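Local coordinates for protein phosphoethanolamine N-methyltransferase 1 (Haemonchus contortus, PDB 4KRG) that probably methylates phosphoethanolamine with S-adenosylmethionine as methyl donor, in the nematode route to phosphocholine, at residues P293-R304 and F321-K331. Sequence-based numbering, arbitrary orientation.
Sequences PKNSTAYVFTPR and FTCNVWNVETK. With BOG (octyl beta-D-glucopyranoside), chain E; BOG (octyl beta-D-glucopyranoside), chain F.
Strands 297-302 and 324-329 run parallel, their axes 4.5 Å apart and 20° off, and Ala298 pairs with Val325, Val300 with Asn327. Residues 298, 300 and 302 of the first strand make the backbone bonds to the second: Ala298 N donates to Asn324 O (2.8 Å), Trp326 N to Ala298 O, Val300 N to Trp326 O, Val328 N to Val300 O, Thr302 N to Val328 O. The pairing starts earlier, at the type II turn Pro293-Ser296, where Asn295 N donates to Thr322 O and Asn324 N to Ser296 O. Helix 314-321 connects the strands in a beta-alpha-beta unit of what is probably the second, Rossmann-like domain, and strand 372-378 pairs with the far edge of 297-302. On the face that this helix covers, Val300 CG2 meets Val325 CG1 at 3.6 Å, and Leu317 packs on both valines. On the other face Tyr299 lies obliquely across Val328: with CG anti to the backbone N (chi1 -179°), the ring brings CE1 to 3.7 Å from Val328 CG2, while its hydroxyl bonds Ser361. Just beyond the first strand, the extended chain of Arg304 meets Glu329, bent at chi2 (-91°), at the end of the second: in a two-pronged salt bridge Arg304 NE donates to Glu329 OE1 and Arg304 NH2 to Glu329 OE2 (2.7 Å), both bonds weak and bent. Ser338 OG also bonds Glu329 OE2, helping to hold the buried carboxylate. Lys331 folds back so that NZ donates to Pro303 O (2.8 Å). At the opposite end, water 3 links Thr297 OG1 with Asn324 ND2, weakly to the amide, and the chain E octyl glucoside tail brings C8' to 3.6 Å from Asn324 CB.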
ATOM      1  N   PRO A 293     -23.284  -7.996 -11.073  1.00 27.15           N
ATOM      2  CA  PRO A 293     -24.299  -8.757 -10.333  1.00 28.36           C
ATOM      3  C   PRO A 293     -24.204  -8.495  -8.829  1.00 25.35           C
ATOM      4  O   PRO A 293     -23.143  -8.100  -8.339  1.00 24.57           O
ATOM      5  CB  PRO A 293     -23.938 -10.212 -10.641  1.00 29.17           C
ATOM      6  CG  PRO A 293     -23.145 -10.150 -11.915  1.00 29.24           C
ATOM      7  CD  PRO A 293     -22.361  -8.875 -11.810  1.00 28.47           C
ATOM      8  N   LYS A 294     -25.299  -8.702  -8.104  1.00 23.23           N
ATOM      9  CA  LYS A 294     -25.291  -8.480  -6.662  1.00 21.87           C
ATOM     10  C   LYS A 294     -24.275  -9.385  -5.977  1.00 21.76           C
ATOM     11  O   LYS A 294     -24.145 -10.560  -6.327  1.00 26.74           O
ATOM     12  CB  LYS A 294     -26.678  -8.710  -6.074  1.00 23.42           C
ATOM     13  CG  LYS A 294     -27.724  -7.740  -6.592  1.00 27.45           C
ATOM     14  CD  LYS A 294     -29.102  -8.125  -6.107  1.00 34.66           C
ATOM     15  CE  LYS A 294     -30.145  -7.146  -6.580  1.00 38.83           C
ATOM     16  NZ  LYS A 294     -31.498  -7.659  -6.246  1.00 44.92           N
ATOM     17  N   ASN A 295     -23.548  -8.823  -5.018  1.00 16.70           N
ATOM     18  CA  ASN A 295     -22.515  -9.546  -4.267  1.00 20.23           C
ATOM     19  C   ASN A 295     -21.321 -10.028  -5.115  1.00 21.73           C
ATOM     20  O   ASN A 295     -20.570 -10.909  -4.700  1.00 21.78           O
ATOM     21  CB  ASN A 295     -23.129 -10.707  -3.463  1.00 22.86           C
ATOM     22  CG  ASN A 295     -22.181 -11.256  -2.404  1.00 23.51           C
ATOM     23  OD1 ASN A 295     -21.505 -10.497  -1.702  1.00 26.59           O
ATOM     24  ND2 ASN A 295     -22.105 -12.578  -2.309  1.00 20.68           N
ATOM     25  N   SER A 296     -21.130  -9.438  -6.290  1.00 19.34           N
ATOM     26  CA  SER A 296     -19.959  -9.745  -7.102  1.00 19.25           C
ATOM     27  C   SER A 296     -18.767  -8.913  -6.627  1.00 20.88           C
ATOM     28  O   SER A 296     -18.926  -8.024  -5.790  1.00 22.58           O
ATOM     29  CB  SER A 296     -20.246  -9.478  -8.574  1.00 21.27           C
ATOM     30  OG  SER A 296     -20.586  -8.128  -8.772  1.00 24.89           O
ATOM     31  N   THR A 297     -17.572  -9.215  -7.131  1.00 17.46           N
ATOM     32  CA  THR A 297     -16.407  -8.373  -6.875  1.00 14.93           C
ATOM     33  C   THR A 297     -15.965  -7.698  -8.173  1.00 13.45           C
ATOM     34  O   THR A 297     -15.614  -8.361  -9.140  1.00 15.40           O
ATOM     35  CB  THR A 297     -15.236  -9.165  -6.255  1.00 16.53           C
ATOM     36  OG1 THR A 297     -15.659  -9.763  -5.023  1.00 18.40           O
ATOM     37  CG2 THR A 297     -14.067  -8.238  -5.970  1.00 17.32           C
ATOM     38  N   ALA A 298     -16.010  -6.374  -8.186  1.00 14.22           N
ATOM     39  CA  ALA A 298     -15.617  -5.594  -9.355  1.00 16.35           C
ATOM     40  C   ALA A 298     -14.140  -5.218  -9.278  1.00 15.15           C
ATOM     41  O   ALA A 298     -13.626  -4.903  -8.208  1.00 16.69           O
ATOM     42  CB  ALA A 298     -16.466  -4.334  -9.445  1.00 16.10           C
ATOM     43  N   TYR A 299     -13.459  -5.241 -10.414  1.00 15.00           N
ATOM     44  CA  TYR A 299     -12.091  -4.755 -10.484  1.00 13.32           C
ATOM     45  C   TYR A 299     -12.148  -3.341 -11.040  1.00 14.08           C
ATOM     46  O   TYR A 299     -12.665  -3.125 -12.130  1.00 15.57           O
ATOM     47  CB  TYR A 299     -11.261  -5.668 -11.386  1.00 16.49           C
ATOM     48  CG  TYR A 299      -9.797  -5.291 -11.535  1.00 18.63           C
ATOM     49  CD1 TYR A 299      -8.868  -5.601 -10.545  1.00 17.57           C
ATOM     50  CD2 TYR A 299      -9.341  -4.669 -12.687  1.00 17.13           C
ATOM     51  CE1 TYR A 299      -7.529  -5.270 -10.692  1.00 14.42           C
ATOM     52  CE2 TYR A 299      -8.014  -4.340 -12.842  1.00 16.97           C
ATOM     53  CZ  TYR A 299      -7.111  -4.644 -11.843  1.00 14.53           C
ATOM     54  OH  TYR A 299      -5.792  -4.316 -12.017  1.00 13.97           O
ATOM     55  N   VAL A 300     -11.648  -2.379 -10.279  1.00 12.11           N
ATOM     56  CA  VAL A 300     -11.681  -0.981 -10.702  1.00 17.36           C
ATOM     57  C   VAL A 300     -10.266  -0.429 -10.864  1.00 16.48           C
ATOM     58  O   VAL A 300      -9.412  -0.629 -10.006  1.00 18.60           O
ATOM     59  CB  VAL A 300     -12.509  -0.117  -9.719  1.00 13.87           C
ATOM     60  CG1 VAL A 300     -12.314   1.378  -9.995  1.00 12.26           C
ATOM     61  CG2 VAL A 300     -13.979  -0.485  -9.800  1.00 14.74           C
ATOM     62  N   PHE A 301     -10.017   0.253 -11.978  1.00 13.81           N
ATOM     63  CA  PHE A 301      -8.681   0.755 -12.281  1.00 12.93           C
ATOM     64  C   PHE A 301      -8.767   2.248 -12.603  1.00 15.36           C
ATOM     65  O   PHE A 301      -9.436   2.639 -13.551  1.00 16.29           O
ATOM     66  CB  PHE A 301      -8.093  -0.038 -13.461  1.00 13.23           C
ATOM     67  CG  PHE A 301      -6.736   0.446 -13.929  1.00 15.21           C
ATOM     68  CD1 PHE A 301      -5.586   0.115 -13.235  1.00 16.48           C
ATOM     69  CD2 PHE A 301      -6.613   1.193 -15.091  1.00 16.85           C
ATOM     70  CE1 PHE A 301      -4.350   0.549 -13.672  1.00 18.26           C
ATOM     71  CE2 PHE A 301      -5.386   1.622 -15.533  1.00 15.57           C
ATOM     72  CZ  PHE A 301      -4.254   1.305 -14.824  1.00 17.43           C
ATOM     73  N   THR A 302      -8.111   3.083 -11.797  1.00 13.54           N
ATOM     74  CA  THR A 302      -8.156   4.538 -11.999  1.00 16.25           C
ATOM     75  C   THR A 302      -6.767   5.183 -11.873  1.00 16.49           C
ATOM     76  O   THR A 302      -6.336   5.528 -10.773  1.00 16.81           O
ATOM     77  CB  THR A 302      -9.151   5.218 -11.029  1.00 14.36           C
ATOM     78  OG1 THR A 302      -8.767   4.944  -9.679  1.00 15.53           O
ATOM     79  CG2 THR A 302     -10.558   4.707 -11.251  1.00 12.98           C
ATOM     80  N   PRO A 303      -6.066   5.349 -13.009  1.00 16.57           N
ATOM     81  CA  PRO A 303      -4.701   5.887 -12.984  1.00 16.62           C
ATOM     82  C   PRO A 303      -4.660   7.397 -12.756  1.00 19.96           C
ATOM     83  O   PRO A 303      -3.619   7.913 -12.341  1.00 21.42           O
ATOM     84  CB  PRO A 303      -4.176   5.561 -14.379  1.00 17.38           C
ATOM     85  CG  PRO A 303      -5.404   5.532 -15.236  1.00 16.41           C
ATOM     86  CD  PRO A 303      -6.475   4.943 -14.366  1.00 15.21           C
ATOM     87  N   ARG A 304      -5.769   8.081 -13.035  1.00 18.86           N
ATOM     88  CA  ARG A 304      -5.871   9.531 -12.846  1.00 17.65           C
ATOM     89  C   ARG A 304      -4.713  10.281 -13.495  1.00 18.79           C
ATOM     90  O   ARG A 304      -3.984  11.012 -12.825  1.00 18.97           O
ATOM     91  CB  ARG A 304      -5.952   9.880 -11.357  1.00 18.07           C
ATOM     92  CG  ARG A 304      -7.114   9.214 -10.619  1.00 16.84           C
ATOM     93  CD  ARG A 304      -6.982   9.437  -9.129  1.00 17.66           C
ATOM     94  NE  ARG A 304      -7.871   8.593  -8.341  1.00 17.60           N
ATOM     95  CZ  ARG A 304      -8.631   9.040  -7.349  1.00 20.50           C
ATOM     96  NH1 ARG A 304      -8.609  10.324  -7.028  1.00 21.09           N
ATOM     97  NH2 ARG A 304      -9.407   8.206  -6.680  1.00 22.72           N
ATOM     98  N   PHE A 321     -24.816  -1.357  -6.286  1.00 19.23           N
ATOM     99  CA  PHE A 321     -24.907  -2.700  -6.844  1.00 21.97           C
ATOM    100  C   PHE A 321     -24.667  -3.815  -5.833  1.00 24.00           C
ATOM    101  O   PHE A 321     -24.599  -4.985  -6.202  1.00 26.73           O
ATOM    102  CB  PHE A 321     -24.005  -2.838  -8.071  1.00 21.93           C
ATOM    103  CG  PHE A 321     -24.402  -1.928  -9.200  1.00 23.37           C
ATOM    104  CD1 PHE A 321     -25.538  -2.197  -9.958  1.00 23.75           C
ATOM    105  CD2 PHE A 321     -23.662  -0.792  -9.490  1.00 22.24           C
ATOM    106  CE1 PHE A 321     -25.917  -1.353 -10.991  1.00 23.34           C
ATOM    107  CE2 PHE A 321     -24.036   0.056 -10.519  1.00 25.22           C
ATOM    108  CZ  PHE A 321     -25.165  -0.225 -11.270  1.00 24.80           C
ATOM    109  N   THR A 322     -24.586  -3.440  -4.558  1.00 23.00           N
ATOM    110  CA  THR A 322     -24.360  -4.384  -3.465  1.00 22.22           C
ATOM    111  C   THR A 322     -23.233  -5.331  -3.800  1.00 23.87           C
ATOM    112  O   THR A 322     -23.390  -6.547  -3.705  1.00 27.30           O
ATOM    113  CB  THR A 322     -25.613  -5.214  -3.152  1.00 26.38           C
ATOM    114  OG1 THR A 322     -25.920  -6.059  -4.266  1.00 29.01           O
ATOM    115  CG2 THR A 322     -26.785  -4.300  -2.869  1.00 29.36           C
ATOM    116  N   CYS A 323     -22.100  -4.767  -4.202  1.00 23.50           N
ATOM    117  CA  CYS A 323     -20.966  -5.556  -4.649  1.00 21.29           C
ATOM    118  C   CYS A 323     -19.713  -5.167  -3.886  1.00 19.72           C
ATOM    119  O   CYS A 323     -19.674  -4.117  -3.252  1.00 17.46           O
ATOM    120  CB  CYS A 323     -20.732  -5.342  -6.145  1.00 22.30           C
ATOM    121  SG  CYS A 323     -20.151  -3.683  -6.588  1.00 22.50           S
ATOM    122  N   ASN A 324     -18.694  -6.016  -3.951  1.00 16.70           N
ATOM    123  CA  ASN A 324     -17.399  -5.686  -3.379  1.00 14.71           C
ATOM    124  C   ASN A 324     -16.519  -5.084  -4.467  1.00 15.94           C
ATOM    125  O   ASN A 324     -16.696  -5.385  -5.644  1.00 16.91           O
ATOM    126  CB  ASN A 324     -16.745  -6.938  -2.796  1.00 17.09           C
ATOM    127  CG  ASN A 324     -17.671  -7.709  -1.871  1.00 19.82           C
ATOM    128  OD1 ASN A 324     -18.368  -7.126  -1.042  1.00 18.51           O
ATOM    129  ND2 ASN A 324     -17.688  -9.031  -2.019  1.00 22.75           N
ATOM    130  N   VAL A 325     -15.579  -4.228  -4.089  1.00 14.39           N
ATOM    131  CA  VAL A 325     -14.776  -3.533  -5.087  1.00 16.62           C
ATOM    132  C   VAL A 325     -13.302  -3.517  -4.695  1.00 16.74           C
ATOM    133  O   VAL A 325     -12.967  -3.252  -3.539  1.00 15.73           O
ATOM    134  CB  VAL A 325     -15.258  -2.067  -5.299  1.00 15.71           C
ATOM    135  CG1 VAL A 325     -14.342  -1.332  -6.271  1.00 19.43           C
ATOM    136  CG2 VAL A 325     -16.693  -2.019  -5.790  1.00 13.57           C
ATOM    137  N   TRP A 326     -12.438  -3.837  -5.658  1.00 14.05           N
ATOM    138  CA  TRP A 326     -11.010  -3.578  -5.545  1.00 14.10           C
ATOM    139  C   TRP A 326     -10.631  -2.500  -6.558  1.00 14.50           C
ATOM    140  O   TRP A 326     -10.770  -2.694  -7.763  1.00 15.51           O
ATOM    141  CB  TRP A 326     -10.192  -4.842  -5.806  1.00 13.75           C
ATOM    142  CG  TRP A 326      -8.721  -4.591  -5.708  1.00 13.90           C
ATOM    143  CD1 TRP A 326      -7.889  -4.186  -6.707  1.00 13.72           C
ATOM    144  CD2 TRP A 326      -7.917  -4.721  -4.531  1.00 13.11           C
ATOM    145  NE1 TRP A 326      -6.604  -4.057  -6.226  1.00 14.71           N
ATOM    146  CE2 TRP A 326      -6.593  -4.379  -4.898  1.00 15.05           C
ATOM    147  CE3 TRP A 326      -8.175  -5.097  -3.214  1.00 14.25           C
ATOM    148  CZ2 TRP A 326      -5.537  -4.408  -3.983  1.00 17.26           C
ATOM    149  CZ3 TRP A 326      -7.128  -5.127  -2.310  1.00 16.90           C
ATOM    150  CH2 TRP A 326      -5.823  -4.783  -2.698  1.00 16.93           C
ATOM    151  N   ASN A 327     -10.152  -1.367  -6.060  1.00 12.39           N
ATOM    152  CA  ASN A 327      -9.852  -0.218  -6.897  1.00 11.23           C
ATOM    153  C   ASN A 327      -8.353   0.035  -6.859  1.00 13.26           C
ATOM    154  O   ASN A 327      -7.786   0.322  -5.801  1.00 14.81           O
ATOM    155  CB  ASN A 327     -10.626   0.998  -6.376  1.00 13.73           C
ATOM    156  CG  ASN A 327     -10.440   2.259  -7.226  1.00 16.90           C
ATOM    157  OD1 ASN A 327      -9.507   2.386  -8.026  1.00 16.97           O
ATOM    158  ND2 ASN A 327     -11.327   3.213  -7.022  1.00 12.96           N
ATOM    159  N   VAL A 328      -7.724  -0.080  -8.022  1.00 13.34           N
ATOM    160  CA  VAL A 328      -6.287   0.132  -8.176  1.00 14.48           C
ATOM    161  C   VAL A 328      -6.012   1.606  -8.430  1.00 15.51           C
ATOM    162  O   VAL A 328      -6.649   2.213  -9.290  1.00 15.39           O
ATOM    163  CB  VAL A 328      -5.746  -0.659  -9.385  1.00 11.57           C
ATOM    164  CG1 VAL A 328      -4.241  -0.510  -9.498  1.00 11.68           C
ATOM    165  CG2 VAL A 328      -6.125  -2.125  -9.270  1.00 13.18           C
ATOM    166  N   GLU A 329      -5.078   2.179  -7.674  1.00 15.02           N
ATOM    167  CA  GLU A 329      -4.606   3.544  -7.902  1.00 13.63           C
ATOM    168  C   GLU A 329      -3.128   3.467  -8.295  1.00 16.64           C
ATOM    169  O   GLU A 329      -2.417   2.556  -7.864  1.00 15.89           O
ATOM    170  CB  GLU A 329      -4.771   4.390  -6.630  1.00 15.52           C
ATOM    171  CG  GLU A 329      -6.196   4.438  -6.057  1.00 17.22           C
ATOM    172  CD  GLU A 329      -7.024   5.601  -6.594  1.00 20.87           C
ATOM    173  OE1 GLU A 329      -6.615   6.231  -7.595  1.00 22.29           O
ATOM    174  OE2 GLU A 329      -8.090   5.895  -6.016  1.00 22.22           O
ATOM    175  N   THR A 330      -2.658   4.407  -9.109  1.00 12.63           N
ATOM    176  CA  THR A 330      -1.242   4.427  -9.481  1.00 15.40           C
ATOM    177  C   THR A 330      -0.530   5.702  -9.027  1.00 17.12           C
ATOM    178  O   THR A 330       0.685   5.818  -9.160  1.00 16.44           O
ATOM    179  CB  THR A 330      -1.024   4.231 -10.994  1.00 17.10           C
ATOM    180  OG1 THR A 330      -1.528   5.368 -11.705  1.00 19.79           O
ATOM    181  CG2 THR A 330      -1.724   2.978 -11.478  1.00 16.63           C
ATOM    182  N   LYS A 331      -1.292   6.653  -8.496  1.00 17.99           N
ATOM    183  CA  LYS A 331      -0.717   7.887  -7.964  1.00 19.43           C
ATOM    184  C   LYS A 331      -0.721   7.857  -6.433  1.00 18.85           C
ATOM    185  O   LYS A 331      -1.788   7.870  -5.817  1.00 17.49           O
ATOM    186  CB  LYS A 331      -1.503   9.103  -8.466  1.00 21.23           C
ATOM    187  CG  LYS A 331      -1.723   9.154  -9.974  1.00 23.14           C
ATOM    188  CD  LYS A 331      -0.609   9.915 -10.689  1.00 26.15           C
ATOM    189  CE  LYS A 331      -0.978  10.251 -12.136  1.00 22.06           C
ATOM    190  NZ  LYS A 331      -1.100   9.049 -13.003  1.00 20.05           N
TER
HETATM  191  C1  BOG E 503     -12.700 -13.635  -6.672  1.00 18.49           C
HETATM  192  O1  BOG E 503     -11.694 -12.978  -5.992  1.00 18.22           O
HETATM  193  C2  BOG E 503     -12.504 -15.137  -6.616  1.00 18.14           C
HETATM  194  O2  BOG E 503     -11.308 -15.464  -7.305  1.00 19.41           O
HETATM  195  C3  BOG E 503     -13.656 -15.837  -7.255  1.00 21.18           C
HETATM  196  O3  BOG E 503     -13.483 -17.276  -7.133  1.00 24.13           O
HETATM  197  C4  BOG E 503     -14.957 -15.426  -6.646  1.00 21.53           C
HETATM  198  O4  BOG E 503     -16.058 -16.058  -7.330  1.00 22.18           O
HETATM  199  C5  BOG E 503     -15.129 -13.916  -6.712  1.00 19.98           C
HETATM  200  O5  BOG E 503     -13.995 -13.241  -6.063  1.00 18.40           O
HETATM  201  C6  BOG E 503     -16.359 -13.501  -6.035  1.00 19.16           C
HETATM  202  O6  BOG E 503     -17.002 -12.574  -6.853  1.00 24.76           O
HETATM  203  C1' BOG E 503     -11.373 -11.715  -6.572  1.00 16.56           C
HETATM  204  C2' BOG E 503     -10.205 -11.106  -5.752  1.00 17.13           C
HETATM  205  C3' BOG E 503     -10.547 -10.990  -4.276  1.00 16.51           C
HETATM  206  C4' BOG E 503     -10.587  -9.735  -3.660  1.00 16.44           C
HETATM  207  C5' BOG E 503     -11.584  -9.510  -2.489  1.00 30.34           C
HETATM  208  C6' BOG E 503     -11.415  -8.153  -1.795  1.00 29.96           C
HETATM  209  C7' BOG E 503     -12.312  -7.036  -2.384  1.00 31.31           C
HETATM  210  C8' BOG E 503     -13.403  -6.655  -1.443  1.00 30.69           C
HETATM  211  C1  BOG F 504     -28.942   0.553  -9.224  1.00130.70           C
HETATM  212  O1  BOG F 504     -28.876   1.930  -9.400  1.00130.37           O
HETATM  213  C2  BOG F 504     -29.830   0.238  -8.035  1.00130.55           C
HETATM  214  O2  BOG F 504     -29.209   0.740  -6.857  1.00130.10           O
HETATM  215  C3  BOG F 504     -30.088  -1.223  -7.884  1.00130.81           C
HETATM  216  O3  BOG F 504     -31.061  -1.413  -6.817  1.00131.09           O
HETATM  217  C4  BOG F 504     -30.600  -1.841  -9.143  1.00130.57           C
HETATM  218  O4  BOG F 504     -30.670  -3.277  -8.998  1.00130.53           O
HETATM  219  C5  BOG F 504     -29.704  -1.532 -10.332  1.00130.59           C
HETATM  220  O5  BOG F 504     -29.444  -0.083 -10.480  1.00130.83           O
HETATM  221  C6  BOG F 504     -30.359  -2.023 -11.548  1.00130.44           C
HETATM  222  O6  BOG F 504     -29.512  -2.945 -12.173  1.00130.08           O
HETATM  223  C1' BOG F 504     -27.560   2.403  -9.701  1.00130.26           C
HETATM  224  C2' BOG F 504     -27.522   3.961  -9.694  1.00 45.02           C
HETATM  225  C3' BOG F 504     -26.212   4.497 -10.268  1.00 43.83           C
HETATM  226  C4' BOG F 504     -24.991   3.981  -9.813  1.00 42.56           C
HETATM  227  C5' BOG F 504     -23.749   3.888 -10.751  1.00 43.49           C
HETATM  228  C6' BOG F 504     -22.484   4.467 -10.099  1.00 43.78           C
HETATM  229  C7' BOG F 504     -21.203   4.291 -10.955  1.00 22.10           C
HETATM  230  C8' BOG F 504     -19.970   4.207 -10.119  1.00 22.80           C
HETATM  231  O   HOH W   1     -21.276  -7.617  -1.817  1.00 18.72           O
HETATM  232  O   HOH W   2     -19.353 -10.918   0.366  1.00 20.08           O
HETATM  233  O   HOH W   3     -14.854  -9.709  -2.388  1.00 20.64           O